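Local structure of protein UTR4 (Saccharomyces cerevisiae, 2G80) at residues F80-K85 against Q89-E94; Y34-E39 against I131-R136; G116-Q121 against F155-D160; G177-N182 against L197-A202. The protein probably catalyses the magnesium-dependent enolization and dephosphorylation of 2,3-diketo-5-methylthiopentyl-1-phosphate, giving an acireductone in the methionine salvage pathway. All coordinates share one frame; numbering follows the deposited sequence.

In the fold
From the N terminus, the chain lays down strand 33-36, the third strand across a parallel six-stranded sheet, then runs through a set of helices before helix 128-136 returns to that strand and closes interaction 2. Interaction 1 folds the loop after helix 72-78 back on helix 85-97, wholly within this excursion, about 37 Å from interaction 2 between centres. Interaction 3 starts inside the same excursion, at the end of helix 103-118, and finishes beyond it after helix 148-156, so it crosses interaction 2; Ile38 and Phe155 touch between them. Interaction 4 follows in series, joining strand 177-179, one border of the sheet, to helix 190-200.

Interaction 1: residues F80-K85 against Q89-E94; sequences FHIDNK and QAHILE
The delta methyl of Ile82 sits over one face of the His91 imidazole, with CD1 3.8 Å from the ring centroid and 27° off the normal, a CH-pi contact displaced toward the CG and CD2 side of the ring. His91 presents that face because its CG stands opposite the backbone N (chi1 179°), which extends the imidazole from the helix toward the preceding loop. Phe80 approaches the same imidazole at its rim: Phe80 CD1 lies 4.1 Å from His91 CD2, close to the imidazole plane. The phenyl ring in turn carries Ile92 over one face, CG1 lying 4.2 Å from the centroid, while Ile92 CD1 reaches Phe80 CE2 at 3.9 Å; these two side chains cross at about a right angle. Leu88 and Leu95 of helix 85-97, with Ile104 and Leu108 of helix 103-118, also touch Phe80. At the other end the segments are joined through the backbone, Gln89 N donating to Lys85 O at 2.9 Å as an i to i+4 bond of the first helical turn. The polar ends of Lys85 and Gln89 both turn to Gln65 of helix 46-65. Asn84 is the N-cap, its OD1 accepting from Gln87 N, and His81, with positive phi, is the first residue to leave the preceding helix. The arrangement is that of a helix-loop-helix connection, in which apolar residues of the loop fold back on the helix they lead into, within the helical part of this HAD-family phosphatase.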
# COMPACT_ATOMS: atom_id res chain seq x y z
N PHE A 80 4.89 -18.98 13.58
CA PHE A 80 6.26 -18.51 13.80
C PHE A 80 7.13 -19.66 14.30
O PHE A 80 8.35 -19.60 14.15
CB PHE A 80 6.35 -17.35 14.78
CG PHE A 80 5.82 -16.07 14.25
CD1 PHE A 80 6.54 -15.37 13.27
CD2 PHE A 80 4.62 -15.54 14.72
CE1 PHE A 80 6.08 -14.15 12.76
CE2 PHE A 80 4.14 -14.33 14.24
CZ PHE A 80 4.88 -13.63 13.24
N HIS A 81 6.49 -20.69 14.89
CA HIS A 81 7.15 -21.88 15.44
C HIS A 81 8.10 -21.61 16.61
O HIS A 81 9.12 -22.30 16.76
CB HIS A 81 7.83 -22.75 14.33
CG HIS A 81 6.89 -23.10 13.22
ND1 HIS A 81 5.82 -23.94 13.39
CD2 HIS A 81 6.83 -22.66 11.94
CE1 HIS A 81 5.14 -24.02 12.26
NE2 HIS A 81 5.75 -23.27 11.35
N ILE A 82 7.73 -20.64 17.44
CA ILE A 82 8.46 -20.26 18.66
C ILE A 82 7.46 -20.36 19.82
O ILE A 82 6.52 -19.56 19.90
CB ILE A 82 9.01 -18.82 18.61
CG1 ILE A 82 9.94 -18.64 17.41
CG2 ILE A 82 9.73 -18.49 19.94
CD1 ILE A 82 10.31 -17.18 17.15
N ASP A 83 7.69 -21.31 20.72
CA ASP A 83 6.81 -21.58 21.86
C ASP A 83 7.02 -20.64 23.04
O ASP A 83 6.03 -20.30 23.72
CB ASP A 83 6.96 -23.04 22.31
CG ASP A 83 6.59 -24.04 21.21
OD1 ASP A 83 5.93 -23.66 20.21
OD2 ASP A 83 6.98 -25.22 21.34
N ASN A 84 8.27 -20.23 23.30
CA ASN A 84 8.55 -19.31 24.41
C ASN A 84 8.02 -17.91 24.05
O ASN A 84 8.44 -17.31 23.04
CB ASN A 84 10.04 -19.24 24.75
CG ASN A 84 10.31 -18.53 26.07
OD1 ASN A 84 10.75 -17.38 26.10
ND2 ASN A 84 9.99 -19.20 27.18
N LYS A 85 7.09 -17.42 24.86
CA LYS A 85 6.44 -16.12 24.63
C LYS A 85 7.38 -14.93 24.65
O LYS A 85 7.17 -13.99 23.88
CB LYS A 85 5.29 -15.91 25.61
CG LYS A 85 4.12 -16.92 25.45
CD LYS A 85 3.02 -16.50 26.39
CE LYS A 85 1.80 -17.41 26.37
NZ LYS A 85 0.81 -16.93 27.38
N GLN A 89 7.83 -12.75 21.37
CA GLN A 89 7.62 -11.31 21.44
C GLN A 89 8.84 -10.61 20.84
O GLN A 89 8.69 -9.82 19.90
CB GLN A 89 7.34 -10.84 22.87
CG GLN A 89 7.02 -9.35 22.96
CD GLN A 89 6.67 -8.89 24.37
OE1 GLN A 89 5.78 -9.45 25.00
NE2 GLN A 89 7.36 -7.84 24.85
N ALA A 90 10.02 -10.94 21.36
CA ALA A 90 11.29 -10.37 20.86
C ALA A 90 11.53 -10.58 19.35
O ALA A 90 11.98 -9.66 18.65
CB ALA A 90 12.48 -10.92 21.68
N HIS A 91 11.22 -11.78 18.86
CA HIS A 91 11.37 -12.13 17.42
C HIS A 91 10.47 -11.27 16.51
O HIS A 91 10.93 -10.77 15.49
CB HIS A 91 11.06 -13.62 17.19
CG HIS A 91 11.16 -14.08 15.77
ND1 HIS A 91 12.36 -14.35 15.15
CD2 HIS A 91 10.20 -14.37 14.85
CE1 HIS A 91 12.14 -14.76 13.91
NE2 HIS A 91 10.83 -14.79 13.71
N ILE A 92 9.20 -11.09 16.89
CA ILE A 92 8.23 -10.28 16.10
C ILE A 92 8.71 -8.84 16.01
O ILE A 92 8.72 -8.27 14.94
CB ILE A 92 6.80 -10.35 16.70
CG1 ILE A 92 6.22 -11.77 16.50
CG2 ILE A 92 5.84 -9.29 16.07
CD1 ILE A 92 4.97 -12.07 17.37
N LEU A 93 9.13 -8.29 17.15
CA LEU A 93 9.65 -6.90 17.20
C LEU A 93 10.95 -6.74 16.42
O LEU A 93 11.17 -5.69 15.85
CB LEU A 93 9.85 -6.46 18.63
CG LEU A 93 8.57 -6.42 19.44
CD1 LEU A 93 8.89 -6.29 20.93
CD2 LEU A 93 7.65 -5.33 18.96
N GLU A 94 11.78 -7.80 16.38
CA GLU A 94 13.01 -7.82 15.59
C GLU A 94 12.69 -7.79 14.11
O GLU A 94 13.35 -7.05 13.37
CB GLU A 94 13.84 -9.07 15.90
CG GLU A 94 15.13 -9.22 15.09
CD GLU A 94 15.93 -10.49 15.44
OE1 GLU A 94 15.50 -11.30 16.30
OE2 GLU A 94 17.00 -10.66 14.83

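Interaction 2: residues Y34-E39 against I131-R136; sequences YLLDIE and IDFIKR. With MG (magnesium ion), chain E.
Strand 33-36 of the parallel sheet of the HAD-like fold rests on helix 128-136 through Tyr34 and Leu36, alternate residues on the same side of the strand. The rings of Tyr34 and Phe133 form a T-shaped pair: the edge of Phe133 points at the face of Tyr34, with planes at 81° and centroids 5.1 Å apart. Phe133 CZ does the touching, 3.5 Å from Tyr34 CD2 and shifted from the middle of the tyrosine ring toward its rim. A phenyl group set opposite its own backbone N (chi1 178°) gives Phe133 this reach from the helix to the sheet. Leu36 lies beside the same ring, its CD2 3.9 Å from Phe133 CE1, and its other methyl, CD1, meets Ile134 CG1 at 4.0 Å. All four side chains are buried; the phenol of Tyr34 finds its main polar partner in Asp29. Where the strand gives way to its loop, the chain passes directly into the metal site characteristic of HAD phosphatases. Asp37 OD2 binds the magnesium ion at 2.2 Å, and the backbone carbonyl O of Glu39 binds it at 2.1 Å. Asp212 and three waters are the other ligands. One metal-bound water lies within donating reach of Asp37 OD1 and Glu39 OE1, placing the Glu39 side chain in the second shell. Asp37 OD1 forms a salt bridge with Lys187, and Glu39 OE1 is hydrogen-bonded to Ser144, both predicted substrate-binding residues. Thr41 OG1 is hydrogen-bonded to Asp37 OD2, the oxygen that holds the metal.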
# COMPACT_ATOMS: atom_id res chain seq x y z
N TYR A 34 -5.56 3.95 -15.45
CA TYR A 34 -4.59 4.48 -14.54
C TYR A 34 -4.17 3.40 -13.53
O TYR A 34 -5.02 2.70 -12.97
CB TYR A 34 -5.16 5.68 -13.80
CG TYR A 34 -5.46 6.84 -14.74
CD1 TYR A 34 -6.72 6.96 -15.34
CD2 TYR A 34 -4.45 7.77 -15.08
CE1 TYR A 34 -7.00 8.01 -16.25
CE2 TYR A 34 -4.72 8.84 -15.96
CZ TYR A 34 -5.99 8.96 -16.54
OH TYR A 34 -6.24 10.01 -17.38
N LEU A 35 -2.86 3.31 -13.34
CA LEU A 35 -2.23 2.39 -12.43
C LEU A 35 -1.52 3.26 -11.40
O LEU A 35 -0.72 4.14 -11.75
CB LEU A 35 -1.23 1.51 -13.18
CG LEU A 35 -0.52 0.42 -12.37
CD1 LEU A 35 -1.55 -0.64 -11.90
CD2 LEU A 35 0.57 -0.23 -13.22
N LEU A 36 -1.80 3.02 -10.14
CA LEU A 36 -1.25 3.88 -9.08
C LEU A 36 -0.44 3.12 -8.06
O LEU A 36 -0.88 2.10 -7.56
CB LEU A 36 -2.38 4.59 -8.34
CG LEU A 36 -3.37 5.43 -9.15
CD1 LEU A 36 -4.45 5.99 -8.20
CD2 LEU A 36 -2.69 6.54 -9.87
N ASP A 37 0.75 3.64 -7.80
CA ASP A 37 1.54 3.25 -6.65
C ASP A 37 0.82 3.85 -5.40
O ASP A 37 0.03 4.81 -5.56
CB ASP A 37 2.94 3.84 -6.76
CG ASP A 37 3.79 3.59 -5.53
OD1 ASP A 37 3.75 2.44 -4.99
OD2 ASP A 37 4.47 4.54 -5.10
N ILE A 38 1.06 3.28 -4.21
CA ILE A 38 0.47 3.82 -2.96
C ILE A 38 1.37 4.83 -2.26
O ILE A 38 1.07 6.03 -2.24
CB ILE A 38 0.04 2.71 -1.94
CG1 ILE A 38 -1.08 1.86 -2.56
CG2 ILE A 38 -0.50 3.36 -0.60
CD1 ILE A 38 -1.53 0.67 -1.78
N GLU A 39 2.48 4.33 -1.71
CA GLU A 39 3.33 5.09 -0.77
C GLU A 39 4.13 6.15 -1.49
O GLU A 39 4.84 5.83 -2.41
CB GLU A 39 4.24 4.14 0.03
CG GLU A 39 3.49 2.96 0.76
CD GLU A 39 3.33 1.62 -0.05
OE1 GLU A 39 3.29 1.60 -1.32
OE2 GLU A 39 3.24 0.56 0.63
N ILE A 131 -7.93 11.25 -3.71
CA ILE A 131 -9.30 10.80 -3.44
C ILE A 131 -10.22 11.20 -4.60
O ILE A 131 -10.99 10.38 -5.08
CB ILE A 131 -9.89 11.37 -2.06
CG1 ILE A 131 -9.18 10.72 -0.87
CG2 ILE A 131 -11.38 11.08 -1.93
CD1 ILE A 131 -9.49 11.40 0.48
N ASP A 132 -10.15 12.46 -5.00
CA ASP A 132 -10.97 13.01 -6.10
C ASP A 132 -10.66 12.33 -7.43
O ASP A 132 -11.57 12.07 -8.21
CB ASP A 132 -10.72 14.51 -6.28
CG ASP A 132 -11.20 15.36 -5.11
OD1 ASP A 132 -11.99 14.90 -4.24
OD2 ASP A 132 -10.77 16.53 -5.09
N PHE A 133 -9.37 12.09 -7.68
CA PHE A 133 -8.87 11.40 -8.88
C PHE A 133 -9.46 9.99 -8.99
O PHE A 133 -9.99 9.63 -10.03
CB PHE A 133 -7.34 11.35 -8.81
CG PHE A 133 -6.69 10.63 -9.96
CD1 PHE A 133 -6.44 9.25 -9.87
CD2 PHE A 133 -6.30 11.32 -11.11
CE1 PHE A 133 -5.80 8.58 -10.91
CE2 PHE A 133 -5.67 10.66 -12.16
CZ PHE A 133 -5.41 9.29 -12.06
N ILE A 134 -9.34 9.22 -7.92
CA ILE A 134 -9.87 7.84 -7.82
C ILE A 134 -11.39 7.81 -8.00
O ILE A 134 -11.89 6.91 -8.64
CB ILE A 134 -9.44 7.19 -6.46
CG1 ILE A 134 -7.93 6.88 -6.49
CG2 ILE A 134 -10.19 5.88 -6.17
CD1 ILE A 134 -7.34 6.52 -5.10
N LYS A 135 -12.10 8.77 -7.41
CA LYS A 135 -13.56 8.87 -7.57
C LYS A 135 -14.02 9.26 -8.96
O LYS A 135 -15.15 8.95 -9.30
CB LYS A 135 -14.18 9.84 -6.56
CG LYS A 135 -14.20 9.34 -5.12
CD LYS A 135 -15.05 10.29 -4.25
CE LYS A 135 -15.24 9.70 -2.87
NZ LYS A 135 -16.20 10.47 -2.02
N ARG A 136 -13.20 9.98 -9.74
CA ARG A 136 -13.62 10.46 -11.08
C ARG A 136 -13.16 9.66 -12.29
O ARG A 136 -13.87 9.65 -13.29
CB ARG A 136 -13.27 11.93 -11.29
CG ARG A 136 -11.86 12.29 -11.59
CD ARG A 136 -11.79 13.74 -12.00
NE ARG A 136 -10.39 14.11 -12.18
CZ ARG A 136 -9.57 14.49 -11.22
NH1 ARG A 136 -9.98 14.60 -9.96
NH2 ARG A 136 -8.31 14.76 -11.52
MG MG E . 6.09 4.64 -3.68
O HOH W 1 5.53 2.90 -2.91
O HOH W 2 7.08 3.50 -5.10
O HOH W 3 7.63 4.89 -2.48

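Interaction 3: residues G116-Q121 against F155-D160; sequences GYESGQ and FGYVQD
The ring of Tyr157 lies against the last turn of helix 103-118, one face covered by Tyr117 CB, which stands 3.9 Å from the centroid and 25° off the ring normal in a CH-pi contact. Glu118 N is above the same face, farther out. The two tyrosine rings are nearly parallel, with planes at 17°, yet they are slid so far apart that they barely overlap, and their centroids are 5.7 Å from each other. What meets the Tyr117 ring is instead the root of the other side chain: Tyr117 CD1 is 3.5 Å from Tyr157 CB. With CG opposite its carbonyl carbon (chi1 -61°), Tyr157 brings its ring over Tyr117 CB. Helix 103-118 ends here in a Schellman motif. Gly120 has positive phi, Gly120 N bonds back to Tyr117 O at 3.0 Å, and Gln121 N reaches Gly116 O in a weaker bond. The loop after helix 148-156 packs on this closing turn of helix 103-118, and Tyr157 is also tied to Ala124 by backbone hydrogen bonding. At the outer rim the phenol end of Tyr157 crosses the extended Glu118 chain at a slant, with Tyr157 OH 3.2 Å from the methylene Glu118 CG. Within the turn, Gln121 NE2 donates to Ser119 OG at 2.7 Å. Phe47 and Leu52 of helix 46-65, and Leu153 and Leu154 of helix 148-156, also pack on Tyr117.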
# COMPACT_ATOMS: atom_id res chain seq x y z
N GLY A 116 -7.55 -2.11 14.31
CA GLY A 116 -7.17 -0.69 14.41
C GLY A 116 -8.03 0.21 13.51
O GLY A 116 -8.58 1.21 13.95
N TYR A 117 -8.16 -0.17 12.24
CA TYR A 117 -9.02 0.55 11.30
C TYR A 117 -10.51 0.51 11.70
O TYR A 117 -11.16 1.57 11.79
CB TYR A 117 -8.86 -0.02 9.92
CG TYR A 117 -7.58 0.35 9.18
CD1 TYR A 117 -7.33 1.66 8.82
CD2 TYR A 117 -6.69 -0.64 8.73
CE1 TYR A 117 -6.17 2.01 8.09
CE2 TYR A 117 -5.54 -0.32 8.00
CZ TYR A 117 -5.29 1.03 7.68
OH TYR A 117 -4.17 1.44 6.96
N GLU A 118 -11.02 -0.70 11.98
CA GLU A 118 -12.45 -0.90 12.36
C GLU A 118 -12.89 -0.23 13.63
O GLU A 118 -14.05 0.19 13.75
CB GLU A 118 -12.77 -2.38 12.46
CG GLU A 118 -12.82 -3.08 11.13
CD GLU A 118 -12.79 -4.62 11.23
OE1 GLU A 118 -13.01 -5.16 12.34
OE2 GLU A 118 -12.56 -5.27 10.18
N SER A 119 -11.99 -0.18 14.61
CA SER A 119 -12.21 0.54 15.86
C SER A 119 -12.01 2.07 15.78
O SER A 119 -12.25 2.77 16.77
CB SER A 119 -11.31 -0.03 16.96
OG SER A 119 -9.94 0.09 16.65
N GLY A 120 -11.55 2.59 14.63
CA GLY A 120 -11.31 4.02 14.45
C GLY A 120 -10.01 4.50 15.02
O GLY A 120 -9.77 5.72 15.08
N GLN A 121 -9.13 3.58 15.42
CA GLN A 121 -7.83 3.95 15.99
C GLN A 121 -6.81 4.40 14.94
O GLN A 121 -5.84 5.06 15.29
CB GLN A 121 -7.25 2.82 16.83
CG GLN A 121 -8.15 2.39 17.99
CD GLN A 121 -7.57 1.21 18.77
OE1 GLN A 121 -6.50 1.33 19.38
NE2 GLN A 121 -8.27 0.07 18.75
N PHE A 155 -7.71 1.21 1.73
CA PHE A 155 -8.73 1.97 1.00
C PHE A 155 -10.14 1.88 1.54
O PHE A 155 -10.99 2.66 1.11
CB PHE A 155 -8.66 1.68 -0.52
CG PHE A 155 -7.40 2.19 -1.15
CD1 PHE A 155 -7.21 3.55 -1.30
CD2 PHE A 155 -6.40 1.34 -1.54
CE1 PHE A 155 -6.04 4.07 -1.87
CE2 PHE A 155 -5.22 1.84 -2.09
CZ PHE A 155 -5.06 3.22 -2.26
N GLY A 156 -10.40 0.94 2.46
CA GLY A 156 -11.70 0.89 3.13
C GLY A 156 -11.88 1.88 4.27
O GLY A 156 -13.02 2.09 4.72
N TYR A 157 -10.77 2.46 4.76
CA TYR A 157 -10.75 3.32 5.99
C TYR A 157 -9.84 4.54 5.83
O TYR A 157 -8.87 4.76 6.57
CB TYR A 157 -10.31 2.47 7.18
CG TYR A 157 -11.24 1.30 7.49
CD1 TYR A 157 -12.39 1.50 8.26
CD2 TYR A 157 -10.97 0.01 7.01
CE1 TYR A 157 -13.25 0.45 8.56
CE2 TYR A 157 -11.81 -1.05 7.31
CZ TYR A 157 -12.95 -0.82 8.09
OH TYR A 157 -13.83 -1.81 8.40
N VAL A 158 -10.23 5.37 4.87
CA VAL A 158 -9.50 6.53 4.46
C VAL A 158 -9.94 7.72 5.31
O VAL A 158 -11.13 7.96 5.51
CB VAL A 158 -9.73 6.80 2.91
CG1 VAL A 158 -9.10 8.10 2.48
CG2 VAL A 158 -9.21 5.62 2.09
N GLN A 159 -8.94 8.47 5.77
CA GLN A 159 -9.15 9.68 6.54
C GLN A 159 -9.89 10.72 5.68
O GLN A 159 -9.52 10.95 4.50
CB GLN A 159 -7.81 10.22 7.01
CG GLN A 159 -7.84 11.46 7.81
CD GLN A 159 -6.48 11.79 8.37
OE1 GLN A 159 -5.80 12.69 7.88
NE2 GLN A 159 -6.06 11.05 9.38
N ASP A 160 -10.95 11.29 6.26
CA ASP A 160 -11.75 12.30 5.59
C ASP A 160 -10.96 13.61 5.63
O ASP A 160 -10.77 14.15 6.70
CB ASP A 160 -13.13 12.44 6.28
CG ASP A 160 -14.06 13.41 5.56
OD1 ASP A 160 -13.64 14.12 4.62
OD2 ASP A 160 -15.24 13.46 5.96

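Interaction 4: residues G177-N182 against L197-A202; sequences GYFDIN and LRDIGA
Apolar packing between Phe179 and helix 190-200 carries this contact. The phenyl ring of Phe179 extends from strand 177-179 to the helix, where its far end meets Asp199 at the edge and Ile200 obliquely. Phe179 CE1 is 3.7 Å from Asp199 CB, which lies near the ring plane, and the carboxylate of Asp199 is turned only 8° from the plane of the ring. Phe179 CE2 meets Ile200 CG1 at 4.0 Å; that methylene is brought toward the ring because CG1 stands opposite the carbonyl carbon (chi1 -81°). Tyr143 of strand 140-143 also packs on Phe179.

The charged interaction is confined to the helix. Arg198 NH1 makes a salt bridge to Asp199 OD1 at 3.2 Å; OD1 lies in the guanidinium plane, whereas NH1 comes from above the carboxylate plane, 45° out of it.

Backbone and capping bonds finish the two ends. Gly201 N donates to Leu197 O at 2.8 Å as the helix closes, and Gly201 leaves helical geometry with positive phi; Ile200 O is taken by Arg139. Asp180 is the N-cap of helix 181-184, where its OD1 accepts from Thr183 N; OD2 instead accepts from Val148 N at the start of helix 148-156. Strand 177-179 borders the parallel sheet beside strand 140-143, and helix 190-200 links it in sequence to strand 207-211, in the alternating strand-and-helix order of the Rossmann-like HAD core.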
# COMPACT_ATOMS: atom_id res chain seq x y z
N GLY A 177 -9.26 -2.73 -9.26
CA GLY A 177 -8.39 -3.87 -9.02
C GLY A 177 -7.15 -3.50 -8.25
O GLY A 177 -6.82 -2.34 -8.11
N TYR A 178 -6.48 -4.53 -7.77
CA TYR A 178 -5.32 -4.42 -6.90
C TYR A 178 -4.30 -5.42 -7.36
O TYR A 178 -4.68 -6.55 -7.67
CB TYR A 178 -5.70 -4.79 -5.45
CG TYR A 178 -6.88 -4.03 -4.92
CD1 TYR A 178 -8.19 -4.52 -5.10
CD2 TYR A 178 -6.72 -2.83 -4.24
CE1 TYR A 178 -9.31 -3.80 -4.62
CE2 TYR A 178 -7.83 -2.10 -3.75
CZ TYR A 178 -9.12 -2.60 -3.97
OH TYR A 178 -10.20 -1.90 -3.50
N PHE A 179 -3.04 -5.03 -7.36
CA PHE A 179 -1.93 -5.90 -7.70
C PHE A 179 -0.84 -5.80 -6.63
O PHE A 179 -0.61 -4.74 -6.04
CB PHE A 179 -1.36 -5.55 -9.09
CG PHE A 179 -2.35 -5.73 -10.21
CD1 PHE A 179 -2.62 -7.00 -10.70
CD2 PHE A 179 -3.01 -4.64 -10.77
CE1 PHE A 179 -3.56 -7.19 -11.74
CE2 PHE A 179 -3.94 -4.81 -11.82
CZ PHE A 179 -4.22 -6.09 -12.29
N ASP A 180 -0.19 -6.93 -6.35
CA ASP A 180 0.93 -6.95 -5.40
C ASP A 180 2.10 -7.75 -6.01
O ASP A 180 2.05 -8.22 -7.17
CB ASP A 180 0.46 -7.41 -3.98
CG ASP A 180 -0.01 -8.88 -3.92
OD1 ASP A 180 0.43 -9.73 -4.71
OD2 ASP A 180 -0.84 -9.21 -3.05
N ILE A 181 3.16 -7.90 -5.22
CA ILE A 181 4.37 -8.64 -5.64
C ILE A 181 4.02 -10.10 -5.95
O ILE A 181 4.55 -10.66 -6.90
CB ILE A 181 5.48 -8.61 -4.57
CG1 ILE A 181 5.85 -7.18 -4.15
CG2 ILE A 181 6.75 -9.46 -5.00
CD1 ILE A 181 6.13 -6.24 -5.24
N ASN A 182 3.12 -10.69 -5.16
CA ASN A 182 2.69 -12.09 -5.34
C ASN A 182 1.82 -12.29 -6.56
O ASN A 182 2.00 -13.28 -7.24
CB ASN A 182 1.96 -12.63 -4.09
CG ASN A 182 2.88 -12.71 -2.85
OD1 ASN A 182 4.09 -12.53 -2.94
ND2 ASN A 182 2.30 -13.00 -1.69
N LEU A 197 -0.81 -5.76 -17.48
CA LEU A 197 -1.51 -5.44 -18.76
C LEU A 197 -2.42 -6.59 -19.21
O LEU A 197 -3.54 -6.33 -19.64
CB LEU A 197 -0.53 -5.04 -19.90
CG LEU A 197 0.17 -3.69 -19.79
CD1 LEU A 197 1.24 -3.57 -20.87
CD2 LEU A 197 -0.84 -2.53 -19.88
N ARG A 198 -1.94 -7.82 -19.10
CA ARG A 198 -2.75 -9.04 -19.35
C ARG A 198 -4.03 -9.02 -18.51
O ARG A 198 -5.12 -9.19 -19.06
CB ARG A 198 -1.97 -10.30 -18.98
CG ARG A 198 -2.58 -11.58 -19.47
CD ARG A 198 -2.48 -12.71 -18.48
NE ARG A 198 -1.12 -13.03 -18.09
CZ ARG A 198 -0.55 -12.89 -16.88
NH1 ARG A 198 -1.19 -12.41 -15.81
NH2 ARG A 198 0.71 -13.26 -16.74
N ASP A 199 -3.88 -8.80 -17.20
CA ASP A 199 -5.02 -8.79 -16.25
C ASP A 199 -5.93 -7.56 -16.40
O ASP A 199 -7.11 -7.66 -16.17
CB ASP A 199 -4.54 -8.94 -14.79
CG ASP A 199 -3.81 -10.28 -14.53
OD1 ASP A 199 -4.14 -11.29 -15.20
OD2 ASP A 199 -2.94 -10.34 -13.63
N ILE A 200 -5.35 -6.42 -16.74
CA ILE A 200 -6.11 -5.18 -17.01
C ILE A 200 -6.90 -5.31 -18.35
O ILE A 200 -8.06 -4.91 -18.42
CB ILE A 200 -5.15 -3.91 -16.96
CG1 ILE A 200 -4.93 -3.50 -15.50
CG2 ILE A 200 -5.69 -2.70 -17.70
CD1 ILE A 200 -4.01 -2.25 -15.35
N GLY A 201 -6.29 -5.89 -19.38
CA GLY A 201 -6.90 -5.96 -20.70
C GLY A 201 -6.96 -4.53 -21.21
O GLY A 201 -8.04 -3.91 -21.27
N ALA A 202 -5.79 -3.97 -21.44
CA ALA A 202 -5.67 -2.62 -21.99
C ALA A 202 -4.39 -2.53 -22.78
O ALA A 202 -3.41 -3.20 -22.44
CB ALA A 202 -5.69 -1.57 -20.89